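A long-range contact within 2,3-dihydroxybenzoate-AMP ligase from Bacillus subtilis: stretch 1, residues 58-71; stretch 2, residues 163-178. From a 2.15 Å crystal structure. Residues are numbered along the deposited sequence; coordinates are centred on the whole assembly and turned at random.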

# COMPACT_ATOMS: atom_id res chain seq x y z
N THR A 58 6.53 -21.25 16.04
CA THR A 58 6.79 -22.66 15.79
C THR A 58 6.59 -23.06 14.33
O THR A 58 7.45 -23.71 13.74
CB THR A 58 5.90 -23.57 16.68
OG1 THR A 58 6.20 -23.32 18.06
CG2 THR A 58 6.17 -25.04 16.37
N ARG A 59 5.46 -22.67 13.73
CA ARG A 59 5.20 -23.01 12.34
C ARG A 59 6.27 -22.42 11.42
O ARG A 59 6.66 -23.04 10.44
CB ARG A 59 3.81 -22.52 11.94
CG ARG A 59 2.69 -23.11 12.81
CD ARG A 59 1.29 -22.69 12.36
NE ARG A 59 1.00 -23.12 11.00
CZ ARG A 59 -0.06 -23.85 10.66
NH1 ARG A 59 -0.93 -24.22 11.58
NH2 ARG A 59 -0.25 -24.19 9.39
N ALA A 60 6.75 -21.22 11.75
CA ALA A 60 7.78 -20.56 10.96
C ALA A 60 9.11 -21.34 10.98
O ALA A 60 9.79 -21.45 9.96
CB ALA A 60 8.00 -19.14 11.49
N ASP A 61 9.47 -21.86 12.15
CA ASP A 61 10.69 -22.65 12.29
C ASP A 61 10.54 -23.92 11.48
O ASP A 61 11.38 -24.26 10.64
CB ASP A 61 10.95 -23.04 13.74
CG ASP A 61 11.60 -21.94 14.54
OD1 ASP A 61 12.31 -21.11 13.93
OD2 ASP A 61 11.42 -21.92 15.77
N ARG A 62 9.45 -24.63 11.75
CA ARG A 62 9.17 -25.88 11.07
C ARG A 62 9.01 -25.72 9.57
O ARG A 62 9.33 -26.63 8.81
CB ARG A 62 7.92 -26.53 11.67
CG ARG A 62 8.11 -27.04 13.10
CD ARG A 62 6.83 -27.70 13.64
NE ARG A 62 6.45 -28.90 12.90
CZ ARG A 62 7.11 -30.06 12.95
NH1 ARG A 62 8.19 -30.18 13.70
NH2 ARG A 62 6.68 -31.10 12.24
N LEU A 63 8.52 -24.56 9.12
CA LEU A 63 8.34 -24.35 7.69
C LEU A 63 9.68 -24.00 7.04
O LEU A 63 9.99 -24.45 5.94
CB LEU A 63 7.32 -23.23 7.42
CG LEU A 63 7.04 -22.91 5.94
CD1 LEU A 63 6.58 -24.17 5.21
CD2 LEU A 63 5.97 -21.83 5.82
N ALA A 64 10.47 -23.19 7.72
CA ALA A 64 11.78 -22.80 7.20
C ALA A 64 12.57 -24.07 6.88
O ALA A 64 13.24 -24.16 5.85
CB ALA A 64 12.52 -21.95 8.22
N ALA A 65 12.47 -25.06 7.77
CA ALA A 65 13.18 -26.31 7.57
C ALA A 65 12.65 -27.00 6.33
O ALA A 65 13.42 -27.56 5.55
CB ALA A 65 13.02 -27.22 8.80
N GLY A 66 11.34 -26.95 6.13
CA GLY A 66 10.75 -27.56 4.95
C GLY A 66 11.21 -26.86 3.68
O GLY A 66 11.53 -27.51 2.69
N PHE A 67 11.23 -25.53 3.72
CA PHE A 67 11.67 -24.73 2.58
C PHE A 67 13.12 -25.09 2.26
O PHE A 67 13.47 -25.32 1.11
CB PHE A 67 11.60 -23.22 2.91
CG PHE A 67 10.21 -22.61 2.80
CD1 PHE A 67 9.92 -21.41 3.46
CD2 PHE A 67 9.23 -23.19 2.01
CE1 PHE A 67 8.66 -20.81 3.33
CE2 PHE A 67 7.96 -22.59 1.87
CZ PHE A 67 7.68 -21.40 2.53
N GLN A 68 13.96 -25.14 3.29
CA GLN A 68 15.38 -25.47 3.11
C GLN A 68 15.53 -26.86 2.52
O GLN A 68 16.28 -27.07 1.57
CB GLN A 68 16.12 -25.41 4.44
CG GLN A 68 17.61 -25.62 4.30
CD GLN A 68 18.32 -25.62 5.64
OE1 GLN A 68 18.13 -26.52 6.46
NE2 GLN A 68 19.15 -24.60 5.86
N LYS A 69 14.80 -27.82 3.09
CA LYS A 69 14.85 -29.19 2.61
C LYS A 69 14.42 -29.21 1.15
O LYS A 69 14.93 -30.00 0.36
CB LYS A 69 13.92 -30.07 3.44
CG LYS A 69 14.15 -31.56 3.26
CD LYS A 69 13.42 -32.35 4.32
CE LYS A 69 13.86 -33.80 4.33
NZ LYS A 69 13.24 -34.57 5.45
N LEU A 70 13.49 -28.33 0.80
CA LEU A 70 13.01 -28.25 -0.57
C LEU A 70 14.15 -27.81 -1.49
O LEU A 70 14.16 -28.11 -2.69
CB LEU A 70 11.86 -27.26 -0.67
CG LEU A 70 11.05 -27.21 -1.96
CD1 LEU A 70 10.52 -28.60 -2.29
CD2 LEU A 70 9.90 -26.22 -1.80
N GLY A 71 15.12 -27.09 -0.93
CA GLY A 71 16.25 -26.63 -1.73
C GLY A 71 16.31 -25.12 -1.87
O GLY A 71 17.13 -24.60 -2.63
N PHE A 163 0.88 -29.75 -7.91
CA PHE A 163 1.96 -28.97 -7.34
C PHE A 163 2.30 -29.39 -5.91
O PHE A 163 1.94 -30.48 -5.49
CB PHE A 163 1.62 -27.48 -7.43
CG PHE A 163 1.39 -27.00 -8.84
CD1 PHE A 163 0.13 -26.58 -9.25
CD2 PHE A 163 2.43 -27.02 -9.76
CE1 PHE A 163 -0.08 -26.17 -10.57
CE2 PHE A 163 2.23 -26.62 -11.08
CZ PHE A 163 0.97 -26.19 -11.49
N LEU A 164 3.00 -28.53 -5.16
CA LEU A 164 3.39 -28.88 -3.80
C LEU A 164 2.51 -28.29 -2.70
O LEU A 164 2.36 -27.07 -2.60
CB LEU A 164 4.84 -28.47 -3.55
CG LEU A 164 5.91 -29.00 -4.51
CD1 LEU A 164 7.25 -28.34 -4.21
CD2 LEU A 164 6.02 -30.52 -4.38
N PRO A 165 1.92 -29.15 -1.85
CA PRO A 165 1.06 -28.71 -0.75
C PRO A 165 1.90 -28.00 0.30
O PRO A 165 2.83 -28.58 0.86
CB PRO A 165 0.50 -30.03 -0.21
CG PRO A 165 0.55 -30.95 -1.40
CD PRO A 165 1.89 -30.62 -1.98
N LEU A 166 1.59 -26.73 0.57
CA LEU A 166 2.32 -25.99 1.57
C LEU A 166 2.32 -26.73 2.89
O LEU A 166 3.34 -26.79 3.58
CB LEU A 166 1.69 -24.61 1.76
CG LEU A 166 2.30 -23.75 2.88
CD1 LEU A 166 3.78 -23.50 2.61
CD2 LEU A 166 1.55 -22.42 2.97
N GLU A 167 1.17 -27.30 3.25
CA GLU A 167 1.01 -28.02 4.51
C GLU A 167 1.94 -29.21 4.69
O GLU A 167 2.22 -29.61 5.82
CB GLU A 167 -0.44 -28.49 4.68
CG GLU A 167 -0.84 -29.65 3.78
CD GLU A 167 -2.29 -30.08 3.96
OE1 GLU A 167 -2.72 -31.03 3.28
OE2 GLU A 167 -2.99 -29.47 4.79
N ASP A 168 2.42 -29.78 3.59
CA ASP A 168 3.31 -30.93 3.68
C ASP A 168 4.79 -30.55 3.78
O ASP A 168 5.66 -31.41 3.69
CB ASP A 168 3.09 -31.88 2.49
CG ASP A 168 1.70 -32.53 2.51
OD1 ASP A 168 1.23 -32.89 3.61
OD2 ASP A 168 1.09 -32.69 1.44
N LEU A 169 5.07 -29.27 3.97
CA LEU A 169 6.46 -28.82 4.06
C LEU A 169 7.02 -28.73 5.49
O LEU A 169 8.21 -28.93 5.70
CB LEU A 169 6.62 -27.47 3.36
CG LEU A 169 6.56 -27.55 1.83
CD1 LEU A 169 6.53 -26.16 1.22
CD2 LEU A 169 7.76 -28.33 1.33
N HIS A 170 6.16 -28.42 6.45
CA HIS A 170 6.61 -28.31 7.83
C HIS A 170 7.32 -29.60 8.24
O HIS A 170 6.85 -30.70 7.95
CB HIS A 170 5.42 -28.06 8.76
CG HIS A 170 4.61 -26.86 8.39
ND1 HIS A 170 3.89 -26.79 7.21
CD2 HIS A 170 4.43 -25.67 9.01
CE1 HIS A 170 3.30 -25.61 7.14
NE2 HIS A 170 3.61 -24.91 8.22
N THR A 171 8.45 -29.44 8.92
CA THR A 171 9.24 -30.58 9.37
C THR A 171 10.00 -30.20 10.64
O THR A 171 9.77 -29.13 11.21
CB THR A 171 10.25 -30.99 8.28
OG1 THR A 171 10.90 -32.21 8.65
CG2 THR A 171 11.29 -29.91 8.09
N GLU A 172 10.89 -31.08 11.08
CA GLU A 172 11.68 -30.83 12.28
C GLU A 172 12.58 -29.61 12.08
O GLU A 172 13.27 -29.50 11.07
CB GLU A 172 12.53 -32.05 12.61
CG GLU A 172 13.05 -32.07 14.03
CD GLU A 172 11.93 -31.89 15.03
OE1 GLU A 172 10.85 -32.47 14.81
OE2 GLU A 172 12.13 -31.18 16.04
N PRO A 173 12.59 -28.67 13.04
CA PRO A 173 13.42 -27.47 12.95
C PRO A 173 14.89 -27.83 12.75
O PRO A 173 15.33 -28.92 13.12
CB PRO A 173 13.17 -26.78 14.28
CG PRO A 173 11.77 -27.18 14.61
CD PRO A 173 11.78 -28.64 14.27
N VAL A 174 15.66 -26.90 12.19
CA VAL A 174 17.08 -27.13 11.96
C VAL A 174 17.88 -25.86 12.18
O VAL A 174 17.31 -24.79 12.38
CB VAL A 174 17.35 -27.63 10.53
CG1 VAL A 174 16.65 -28.95 10.30
CG2 VAL A 174 16.86 -26.59 9.52
N LYS A 175 19.20 -25.99 12.16
CA LYS A 175 20.08 -24.84 12.33
C LYS A 175 20.04 -24.09 11.01
O LYS A 175 20.27 -24.68 9.95
CB LYS A 175 21.51 -25.31 12.59
CG LYS A 175 21.63 -26.46 13.58
CD LYS A 175 23.07 -26.97 13.65
CE LYS A 175 23.22 -28.11 14.64
NZ LYS A 175 24.65 -28.53 14.74
N LEU A 176 19.74 -22.80 11.05
CA LEU A 176 19.68 -22.02 9.82
C LEU A 176 20.86 -21.06 9.72
O LEU A 176 21.42 -20.64 10.73
CB LEU A 176 18.37 -21.22 9.74
CG LEU A 176 17.05 -21.98 9.60
CD1 LEU A 176 17.21 -23.13 8.61
CD2 LEU A 176 16.62 -22.51 10.96
N PRO A 177 21.24 -20.70 8.48
CA PRO A 177 22.36 -19.78 8.27
C PRO A 177 22.09 -18.48 9.02
O PRO A 177 20.93 -18.16 9.31
CB PRO A 177 22.36 -19.58 6.76
CG PRO A 177 21.82 -20.89 6.25
CD PRO A 177 20.67 -21.13 7.20
N GLU A 178 23.15 -17.74 9.32
CA GLU A 178 22.99 -16.48 10.02
C GLU A 178 22.37 -15.44 9.11
O GLU A 178 22.78 -15.29 7.96
CB GLU A 178 24.34 -15.96 10.51
CG GLU A 178 24.27 -14.51 10.97
CD GLU A 178 25.61 -14.00 11.46
OE1 GLU A 178 26.58 -14.04 10.67
OE2 GLU A 178 25.68 -13.56 12.62
O HOH W 1 14.18 -24.45 11.12

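The first stretch is almost wholly helix, continuing one that begins earlier in the chain, and the second stretch lies along one side of it, passing from a short strand (164-165) and a 3-10 segment into an irregular loop that touches the helix for most of its length. Together the two bury 961 Å², summed over both sides. The backbones come closest in the middle, where the CA atoms of Leu-63 and His-170 are 4.3 Å apart and those of Gly-66 and Leu-169 4.6 Å.

Such proximity needs a hollow, and Gly-66 supplies it. Its CA lies 3.0 Å from Leu-169 O, a CA-H...O contact with an angle of 134° at the hydrogen. An ideally placed CB would point toward the loop and fall 1.8 Å from that same Leu-169 O, so the carbonyl occupies the space a side chain would need.

One turn back, Arg-62 O receives the hydrogen bond that joins the two backbones directly: Thr-171 N to Arg-62 O, 2.9 Å with an angle of 158°. The same oxygen also accepts a CA-H...O contact from His-170 CA at 3.3 Å. Within the helix, its bond from Gly-66 N is weak, at 3.4 Å.

Ala-65 is a small bump: its CB sits 3.3 Å from Thr-171 CG2, 3.2 Å from Glu-172 O and 4.0 Å from Val-174 CG2, in a pocket formed by the loop. Nearby, water 1 bridges the two stretches, donating to Asp-61 O (2.8 Å) and accepting from Val-174 N (3.1 Å).

Several of the bumps on the second stretch are leucines. Leu-169 points toward the helix: its CB is 3.8 Å from Leu-63 CD1, its CD1 is 3.9 Å from Phe-67 CE2, and its CD2 is 4.3 Å from Leu-70 CD2. Leu-166 reaches the same apolar patch by its tip, with CD1 3.9 Å from Leu-63 CD1. Farther along, Leu-164 CD1 meets Leu-70 CD1 at 3.8 Å.

Leu-63 CD1 also covers one face of the His-170 ring, 4.2 Å from the centroid and only 15° off the normal, a CH-pi contact; Arg-62 CB lies at the ring's edge.

Polar chemistry is sparser. Arg-62 NH1 and Glu-172 OE1 form a long salt bridge at 3.7 Å, with the carboxylate oxygen near the guanidinium plane. Thr-171 O lies over one guanidinium face, 3.1 Å from Arg-62 NH1, but the angle is too poor for a hydrogen bond. Toward the loop's end, Gln-68 contributes mainly packing, its OE1 3.3 Å from Val-174 CG2 and its NE2 3.7 Å from Leu-176 CD1.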